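PDB 4KP2: methanogen homoaconitase large subunit from Methanocaldococcus jannaschii, which forms the large subunit of a [4Fe-4S] hydro-lyase that reversibly dehydrates (R)-homocitrate to cis-homoaconitate and hydrates the latter to homoisocitrate. Local coordinates for residues A[52-57]-A[82-87]; A[320-325]-A[401-406]; A[348-353]-A[377-382]. All coordinates share one frame; numbering follows the deposited sequence.

Contact 1: residues A[52-57]-A[82-87]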
loop_
_atom_site.group_PDB
_atom_site.type_symbol
_atom_site.label_atom_id
_atom_site.label_comp_id
_atom_site.label_asym_id
_atom_site.label_seq_id
_atom_site.Cartn_x
_atom_site.Cartn_y
_atom_site.Cartn_z
ATOM N N THR A 52 21.527 -6.358 3.692
ATOM C CA THR A 52 20.566 -6.430 4.788
ATOM C C THR A 52 19.389 -5.497 4.517
ATOM O O THR A 52 19.555 -4.429 3.926
ATOM C CB THR A 52 21.206 -6.058 6.136
ATOM O OG1 THR A 52 21.947 -4.840 5.997
ATOM C CG2 THR A 52 22.142 -7.163 6.606
ATOM N N HIS A 53 18.198 -5.904 4.946
ATOM C CA HIS A 53 16.998 -5.099 4.728
ATOM C C HIS A 53 16.575 -4.351 5.991
ATOM O O HIS A 53 17.230 -4.448 7.029
ATOM C CB HIS A 53 15.850 -5.965 4.202
ATOM C CG HIS A 53 15.535 -7.148 5.067
ATOM N ND1 HIS A 53 14.796 -7.046 6.226
ATOM C CD2 HIS A 53 15.855 -8.456 4.939
ATOM C CE1 HIS A 53 14.677 -8.241 6.775
ATOM N NE2 HIS A 53 15.311 -9.116 6.015
ATOM N N ASP A 54 15.471 -3.612 5.895
ATOM C CA ASP A 54 15.005 -2.752 6.983
ATOM C C ASP A 54 14.729 -3.498 8.287
ATOM O O ASP A 54 14.678 -2.894 9.358
ATOM C CB ASP A 54 13.759 -1.972 6.555
ATOM C CG ASP A 54 12.631 -2.877 6.100
ATOM O OD1 ASP A 54 12.920 -3.925 5.485
ATOM O OD2 ASP A 54 11.456 -2.541 6.358
ATOM N N GLY A 55 14.549 -4.810 8.193
ATOM C CA GLY A 55 14.287 -5.625 9.364
ATOM C C GLY A 55 15.549 -6.192 9.985
ATOM O O GLY A 55 15.555 -6.571 11.156
ATOM N N THR A 56 16.624 -6.246 9.203
ATOM C CA THR A 56 17.872 -6.842 9.670
ATOM C C THR A 56 19.055 -5.873 9.659
ATOM O O THR A 56 20.064 -6.116 10.322
ATOM C CB THR A 56 18.232 -8.104 8.862
ATOM O OG1 THR A 56 18.233 -7.798 7.462
ATOM C CG2 THR A 56 17.222 -9.208 9.133
ATOM N N THR A 57 18.933 -4.783 8.908
ATOM C CA THR A 57 19.974 -3.753 8.889
ATOM C C THR A 57 20.233 -3.117 10.265
ATOM O O THR A 57 21.387 -3.011 10.680
ATOM C CB THR A 57 19.705 -2.652 7.829
ATOM O OG1 THR A 57 19.594 -3.248 6.531
ATOM C CG2 THR A 57 20.834 -1.630 7.817
ATOM N N ASP A 82 12.142 -3.012 2.233
ATOM C CA ASP A 82 11.086 -3.730 1.529
ATOM C C ASP A 82 10.095 -4.416 2.467
ATOM O O ASP A 82 8.912 -4.531 2.150
ATOM C CB ASP A 82 11.691 -4.757 0.570
ATOM C CG ASP A 82 12.478 -5.835 1.292
ATOM O OD1 ASP A 82 13.046 -5.543 2.366
ATOM O OD2 ASP A 82 12.528 -6.975 0.784
ATOM N N HIS A 83 10.580 -4.871 3.617
ATOM C CA HIS A 83 9.750 -5.624 4.551
ATOM C C HIS A 83 8.633 -4.785 5.167
ATOM O O HIS A 83 7.496 -5.244 5.283
ATOM C CB HIS A 83 10.611 -6.237 5.658
ATOM C CG HIS A 83 11.318 -7.490 5.248
ATOM N ND1 HIS A 83 12.145 -7.555 4.147
ATOM C CD2 HIS A 83 11.320 -8.729 5.793
ATOM C CE1 HIS A 83 12.626 -8.779 4.032
ATOM N NE2 HIS A 83 12.141 -9.512 5.018
ATOM N N ASN A 84 8.961 -3.561 5.565
ATOM C CA ASN A 84 8.003 -2.696 6.242
ATOM C C ASN A 84 7.860 -1.342 5.560
ATOM O O ASN A 84 8.119 -0.302 6.167
ATOM C CB ASN A 84 8.411 -2.503 7.704
ATOM C CG ASN A 84 8.568 -3.817 8.446
ATOM O OD1 ASN A 84 7.621 -4.316 9.053
ATOM N ND2 ASN A 84 9.769 -4.385 8.398
ATOM N N VAL A 85 7.444 -1.355 4.297
ATOM C CA VAL A 85 7.313 -0.120 3.533
ATOM C C VAL A 85 5.886 0.106 3.025
ATOM O O VAL A 85 5.338 -0.727 2.303
ATOM C CB VAL A 85 8.323 -0.067 2.364
ATOM C CG1 VAL A 85 9.731 0.136 2.900
ATOM C CG2 VAL A 85 8.250 -1.335 1.524
ATOM N N PRO A 86 5.266 1.230 3.422
ATOM C CA PRO A 86 5.760 2.245 4.361
ATOM C C PRO A 86 5.762 1.718 5.796
ATOM O O PRO A 86 5.121 0.699 6.055
ATOM C CB PRO A 86 4.731 3.378 4.221
ATOM C CG PRO A 86 4.035 3.121 2.929
ATOM C CD PRO A 86 3.995 1.637 2.804
ATOM N N PRO A 87 6.489 2.390 6.707
ATOM C CA PRO A 87 6.577 1.992 8.118
ATOM C C PRO A 87 5.217 1.713 8.751
ATOM O O PRO A 87 4.316 2.549 8.684
ATOM C CB PRO A 87 7.221 3.211 8.775
ATOM C CG PRO A 87 8.094 3.765 7.714
ATOM C CD PRO A 87 7.368 3.538 6.413
#

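Contact 2: residues A[320-325]-A[401-406]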
loop_
_atom_site.group_PDB
_atom_site.type_symbol
_atom_site.label_atom_id
_atom_site.label_comp_id
_atom_site.label_asym_id
_atom_site.label_seq_id
_atom_site.Cartn_x
_atom_site.Cartn_y
_atom_site.Cartn_z
ATOM N N ILE A 320 -0.738 -11.772 -4.368
ATOM C CA ILE A 320 0.098 -12.030 -5.531
ATOM C C ILE A 320 1.244 -11.032 -5.608
ATOM O O ILE A 320 1.024 -9.839 -5.824
ATOM C CB ILE A 320 -0.709 -11.939 -6.840
ATOM C CG1 ILE A 320 -1.828 -12.981 -6.860
ATOM C CG2 ILE A 320 0.206 -12.118 -8.042
ATOM C CD1 ILE A 320 -2.674 -12.937 -8.114
ATOM N N GLY A 321 2.468 -11.517 -5.425
ATOM C CA GLY A 321 3.632 -10.678 -5.625
ATOM C C GLY A 321 4.664 -10.675 -4.512
ATOM O O GLY A 321 4.802 -9.693 -3.783
ATOM N N SER A 322 5.397 -11.774 -4.386
ATOM C CA SER A 322 6.524 -11.830 -3.464
ATOM C C SER A 322 7.810 -11.983 -4.263
ATOM O O SER A 322 7.825 -11.755 -5.471
ATOM C CB SER A 322 6.366 -12.990 -2.483
ATOM O OG SER A 322 6.352 -14.233 -3.162
ATOM N N CYS A 323 8.889 -12.369 -3.591
ATOM C CA CYS A 323 10.155 -12.612 -4.273
ATOM C C CYS A 323 10.033 -13.821 -5.191
ATOM O O CYS A 323 10.724 -13.919 -6.205
ATOM C CB CYS A 323 11.280 -12.832 -3.262
ATOM S SG CYS A 323 12.878 -13.222 -4.008
ATOM N N THR A 324 9.142 -14.737 -4.827
ATOM C CA THR A 324 8.926 -15.951 -5.601
ATOM C C THR A 324 8.167 -15.655 -6.889
ATOM O O THR A 324 8.556 -16.102 -7.968
ATOM C CB THR A 324 8.131 -16.990 -4.792
ATOM O OG1 THR A 324 6.730 -16.713 -4.903
ATOM C CG2 THR A 324 8.540 -16.950 -3.329
ATOM N N ASN A 325 7.081 -14.896 -6.768
ATOM C CA ASN A 325 6.224 -14.595 -7.909
ATOM C C ASN A 325 5.704 -13.162 -7.916
ATOM O O ASN A 325 4.500 -12.932 -7.819
ATOM C CB ASN A 325 5.047 -15.570 -7.961
ATOM C CG ASN A 325 5.477 -16.988 -8.276
ATOM O OD1 ASN A 325 5.140 -17.924 -7.554
ATOM N ND2 ASN A 325 6.227 -17.152 -9.360
ATOM N N LEU A 401 -4.812 -17.445 -0.037
ATOM C CA LEU A 401 -4.046 -18.103 -1.087
ATOM C C LEU A 401 -2.946 -17.165 -1.563
ATOM O O LEU A 401 -3.224 -16.130 -2.169
ATOM C CB LEU A 401 -4.950 -18.489 -2.257
ATOM C CG LEU A 401 -4.241 -19.147 -3.442
ATOM C CD1 LEU A 401 -3.608 -20.464 -3.027
ATOM C CD2 LEU A 401 -5.201 -19.359 -4.597
ATOM N N SER A 402 -1.699 -17.528 -1.289
ATOM C CA SER A 402 -0.576 -16.642 -1.572
ATOM C C SER A 402 0.416 -17.224 -2.574
ATOM O O SER A 402 0.470 -18.436 -2.783
ATOM C CB SER A 402 0.152 -16.282 -0.276
ATOM O OG SER A 402 1.259 -15.440 -0.534
ATOM N N THR A 403 1.198 -16.344 -3.191
ATOM C CA THR A 403 2.257 -16.755 -4.101
ATOM C C THR A 403 3.602 -16.703 -3.387
ATOM O O THR A 403 4.654 -16.773 -4.019
ATOM C CB THR A 403 2.316 -15.860 -5.351
ATOM O OG1 THR A 403 2.576 -14.507 -4.960
ATOM C CG2 THR A 403 1.002 -15.922 -6.112
ATOM N N THR A 404 3.553 -16.575 -2.064
ATOM C CA THR A 404 4.758 -16.544 -1.244
ATOM C C THR A 404 5.366 -17.933 -1.080
ATOM O O THR A 404 4.981 -18.879 -1.766
ATOM C CB THR A 404 4.482 -15.953 0.152
ATOM O OG1 THR A 404 3.327 -16.581 0.720
ATOM C CG2 THR A 404 4.246 -14.455 0.062
ATOM N N ASN A 405 6.311 -18.048 -0.153
ATOM C CA ASN A 405 7.019 -19.304 0.063
ATOM C C ASN A 405 6.810 -19.893 1.456
ATOM O O ASN A 405 7.163 -21.047 1.704
ATOM C CB ASN A 405 8.512 -19.127 -0.221
ATOM C CG ASN A 405 9.064 -17.836 0.348
ATOM O OD1 ASN A 405 8.584 -17.335 1.364
ATOM N ND2 ASN A 405 10.075 -17.286 -0.313
ATOM N N ARG A 406 6.241 -19.101 2.361
ATOM C CA ARG A 406 5.959 -19.577 3.711
ATOM C C ARG A 406 4.508 -20.024 3.863
ATOM O O ARG A 406 3.608 -19.484 3.219
ATOM C CB ARG A 406 6.300 -18.513 4.754
ATOM C CG ARG A 406 7.662 -18.703 5.402
ATOM C CD ARG A 406 8.784 -18.216 4.503
ATOM N NE ARG A 406 8.865 -16.759 4.484
ATOM C CZ ARG A 406 9.556 -16.041 5.363
ATOM N NH1 ARG A 406 10.228 -16.647 6.333
ATOM N NH2 ARG A 406 9.575 -14.718 5.274
#

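Contact 3: residues A[348-353]-A[377-382]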
loop_
_atom_site.group_PDB
_atom_site.type_symbol
_atom_site.label_atom_id
_atom_site.label_comp_id
_atom_site.label_asym_id
_atom_site.label_seq_id
_atom_site.Cartn_x
_atom_site.Cartn_y
_atom_site.Cartn_z
ATOM N N LYS A 348 -10.725 -10.597 -0.766
ATOM C CA LYS A 348 -9.971 -9.388 -1.064
ATOM C C LYS A 348 -8.638 -9.730 -1.724
ATOM O O LYS A 348 -7.860 -10.527 -1.200
ATOM C CB LYS A 348 -9.750 -8.573 0.211
ATOM C CG LYS A 348 -9.351 -9.413 1.412
ATOM C CD LYS A 348 -9.511 -8.638 2.707
ATOM C CE LYS A 348 -9.247 -9.528 3.908
ATOM N NZ LYS A 348 -9.541 -8.832 5.188
ATOM N N LEU A 349 -8.382 -9.127 -2.880
ATOM C CA LEU A 349 -7.164 -9.401 -3.633
ATOM C C LEU A 349 -6.095 -8.343 -3.384
ATOM O O LEU A 349 -6.357 -7.144 -3.479
ATOM C CB LEU A 349 -7.474 -9.492 -5.128
ATOM C CG LEU A 349 -6.278 -9.665 -6.064
ATOM C CD1 LEU A 349 -5.510 -10.930 -5.730
ATOM C CD2 LEU A 349 -6.740 -9.687 -7.508
ATOM N N ILE A 350 -4.886 -8.797 -3.066
ATOM C CA ILE A 350 -3.765 -7.898 -2.824
ATOM C C ILE A 350 -2.647 -8.153 -3.828
ATOM O O ILE A 350 -2.148 -9.272 -3.943
ATOM C CB ILE A 350 -3.208 -8.069 -1.400
ATOM C CG1 ILE A 350 -4.311 -7.833 -0.366
ATOM C CG2 ILE A 350 -2.042 -7.124 -1.166
ATOM C CD1 ILE A 350 -3.859 -8.037 1.061
ATOM N N VAL A 351 -2.257 -7.111 -4.556
ATOM C CA VAL A 351 -1.212 -7.236 -5.565
ATOM C C VAL A 351 -0.047 -6.293 -5.283
ATOM O O VAL A 351 -0.228 -5.078 -5.183
ATOM C CB VAL A 351 -1.754 -6.951 -6.976
ATOM C CG1 VAL A 351 -0.642 -7.075 -8.005
ATOM C CG2 VAL A 351 -2.900 -7.895 -7.303
ATOM N N ILE A 352 1.148 -6.860 -5.149
ATOM C CA ILE A 352 2.349 -6.075 -4.888
ATOM C C ILE A 352 3.484 -6.484 -5.820
ATOM O O ILE A 352 4.013 -7.588 -5.708
ATOM C CB ILE A 352 2.834 -6.245 -3.436
ATOM C CG1 ILE A 352 1.744 -5.829 -2.449
ATOM C CG2 ILE A 352 4.101 -5.436 -3.202
ATOM C CD1 ILE A 352 2.158 -5.955 -1.002
ATOM N N PRO A 353 3.867 -5.589 -6.744
ATOM C CA PRO A 353 4.986 -5.865 -7.650
ATOM C C PRO A 353 6.290 -6.020 -6.876
ATOM O O PRO A 353 6.487 -5.344 -5.867
ATOM C CB PRO A 353 5.035 -4.618 -8.540
ATOM C CG PRO A 353 4.353 -3.551 -7.746
ATOM C CD PRO A 353 3.286 -4.255 -6.968
ATOM N N MET A 377 -6.071 -4.661 -4.356
ATOM C CA MET A 377 -5.460 -3.639 -3.516
ATOM C C MET A 377 -3.965 -3.534 -3.786
ATOM O O MET A 377 -3.173 -4.341 -3.296
ATOM C CB MET A 377 -5.718 -3.929 -2.036
ATOM C CG MET A 377 -7.117 -3.561 -1.570
ATOM S SD MET A 377 -7.360 -3.794 0.200
ATOM C CE MET A 377 -7.313 -5.581 0.316
ATOM N N ILE A 378 -3.585 -2.532 -4.573
ATOM C CA ILE A 378 -2.188 -2.320 -4.922
ATOM C C ILE A 378 -1.431 -1.679 -3.764
ATOM O O ILE A 378 -1.900 -0.711 -3.166
ATOM C CB ILE A 378 -2.057 -1.421 -6.162
ATOM C CG1 ILE A 378 -2.967 -1.928 -7.283
ATOM C CG2 ILE A 378 -0.608 -1.351 -6.624
ATOM C CD1 ILE A 378 -2.660 -3.341 -7.728
ATOM N N CYS A 379 -0.260 -2.224 -3.450
ATOM C CA CYS A 379 0.557 -1.688 -2.370
ATOM C C CYS A 379 1.986 -1.416 -2.827
ATOM O O CYS A 379 2.383 -1.804 -3.925
ATOM C CB CYS A 379 0.553 -2.634 -1.168
ATOM S SG CYS A 379 -1.070 -2.867 -0.409
ATOM N N THR A 380 2.747 -0.742 -1.971
ATOM C CA THR A 380 4.135 -0.393 -2.252
ATOM C C THR A 380 4.982 -1.638 -2.502
ATOM O O THR A 380 4.935 -2.589 -1.719
ATOM C CB THR A 380 4.742 0.410 -1.082
ATOM O OG1 THR A 380 4.075 1.675 -0.974
ATOM C CG2 THR A 380 6.228 0.640 -1.288
ATOM N N PRO A 381 5.749 -1.637 -3.607
ATOM C CA PRO A 381 6.634 -2.739 -4.003
ATOM C C PRO A 381 7.520 -3.244 -2.865
ATOM O O PRO A 381 8.548 -2.640 -2.556
ATOM C CB PRO A 381 7.494 -2.108 -5.098
ATOM C CG PRO A 381 6.598 -1.105 -5.726
ATOM C CD PRO A 381 5.747 -0.554 -4.608
ATOM N N GLY A 382 7.111 -4.351 -2.257
ATOM C CA GLY A 382 7.861 -4.966 -1.180
ATOM C C GLY A 382 7.380 -6.384 -0.939
ATOM O O GLY A 382 6.979 -7.077 -1.873
#

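Contact 1: residues A[52-57]-A[82-87]
The imidazole rings of H53 and H83 form a face-to-face stack, centroids 3.5 Å apart and planes only 7° from parallel. H83 lies on one face of the H53 ring and T56 OG1 sits over the centre of the opposite face. At the edge of H83, in the ring plane, D82 OD1 accepts the N-H of H83 ND1 at 2.8 Å, a His-carboxylate bond that fixes the turn of this ring; H53 is steadied by G55 N, which donates to H53 ND1. The stack joins the C-terminal end of strand 49-53 to the loop that follows its neighbour 77-80, in a parallel sheet of the alpha-beta-alpha sandwich of the aconitase family. The H83 side chain reaches to about 4 Å from that of C383, a predicted cluster ligand.

Beside the rings, the D54 carboxylate is gripped by successive amides of the other loop. D54 CG is folded between its own backbone N and carbonyl carbon (chi1 57°), turned across toward these donors. H83 N binds D54 OD1 at 3.1 Å, on the syn side but tilted from the carboxylate plane, and D82 N adds a weak bond to the same oxygen. The N84 side chain has its OD1 held by N88. D54 OD2 takes two donors: N84 N on its syn lone pair at 2.8 Å, and N84 ND2 from above the carboxylate plane at 3.2 Å.

Contact 2: residues A[320-325]-A[401-406]
T403 is pressed into the bend of residues 320-325, and its side chain makes the dense part of this contact. The hydroxyl OG1 accepts a nearly straight bond from G321 N (3.0 Å, 167°), the methyl CG2 lies 4.1 Å from I320 CG1, and CB packs 3.8 Å from N325 CB. With chi1 at 61°, T403 OG1 stands between its own backbone N and carbonyl carbon, which places the oxygen at the amide and leaves CG2 for the isoleucine. Helix 424-433 closes over this corner, A427 touching both I320 and T403. A valine here would probably leave the buried G321 N-H without its acceptor.

The two segments leave adjacent strands, 317-320 and 399-402, of a parallel sheet ordered 3-2-1-4-5. From here the chain runs on to strands on opposite sides, 348-351 and 418-421, so this is the topological switch point at which such sheets commonly form a binding crevice. S322 shapes the first loop as an ST turn: S322 OG accepts from T324 N at 3.3 Å, while S322 CB rests 3.6 Å from the methyl CG2 of T404.

Farther along, the fit thins. T324 meets N405 through its methyl, T324 CG2 lying 3.4 Å from N405 ND2, and that amide is bound to N230 of helix 222-230. R406, partly exposed, makes no contact with residues 320-325.

Oxygens also gather round K190, whose NZ is hydrogen-bonded to T403 O and N325 OD1; its probable positive charge would offset their partial negative charge. C323, a predicted cluster ligand, thus sits in a loop with two amides held by hydroxyls, G321 N by T403 OG1 and T324 N by S322 OG, while K190 ties N325 to the carbonyl of T403.

Contact 3: residues A[348-353]-A[377-382]
M377 buries the most surface of this contact, lying alongside strand 348-351 with its backbone bonded to it and its side chain folded back. M377 N donates to L349 O at 2.6 Å, and M377 O takes the N-H of V351 at 3.2 Å. The bend about the last torsion (chi3 -69°) returns the methyl CE to the strand, where it touches I350 CG1 at 3.8 Å and K348 CB at 3.9 Å. Paired in register, I350 and M377 put their side chains on one face of the sheet. V351 and I378 share the other, the end of the I378 chain (CD1) turning in against V351 CB; F371 of helix 367-374 touches both.

These parallel bridges, I350 with M377 and V351 with I378, close a beta-alpha-beta crossover whose connection carries helices 356-363 and 367-374; strand 377-378 is the outermost on this side of the sheet within the chain. The second subunit approaches here: I378 O of that subunit is hydrogen-bonded to T380 OG1, and its P86 and P87 pack on I350 and K348.

Beyond the bridges C379 N gives V351 O a weak bond, and the contact passes to I352 and P353. I352 divides its branches: CG1 lies 3.6 Å from C379 CB, whereas CG2, anti to the backbone N, points at the backbone of residues 380-382 and comes within 3.3 Å of T380 O, close also to G382 N. P353 and P381 meet at their CG corners, 3.9 Å apart, the side chains crossing at a slant. The P353 carbonyl reaches the same residue through a CA-H...O contact, P381 CA to P353 O 3.2 Å.

In the fold
Contacts 2 and 3 belong to one parallel sheet and are stitched directly: I320 N lies 2.9 Å from I350 O and I320 O 3.1 Å from I352 N, probable hydrogen bonds. Contact 3 is nested in the chain between the two segments of contact 2. Contact 1 belongs to the other parallel sheet and meets contact 3 by packing, with V85 O 3.6 Å from T380 CB. Contacts 1 and 2 do not touch, their nearest atoms about 6 Å apart. All three approach the predicted [4Fe-4S] site: contact 2 holds C323 and brings T404 about 4 Å, side chain to side chain, from C386; contact 3 leads straight into C383, whose backbone is hydrogen-bonded to D82 of contact 1.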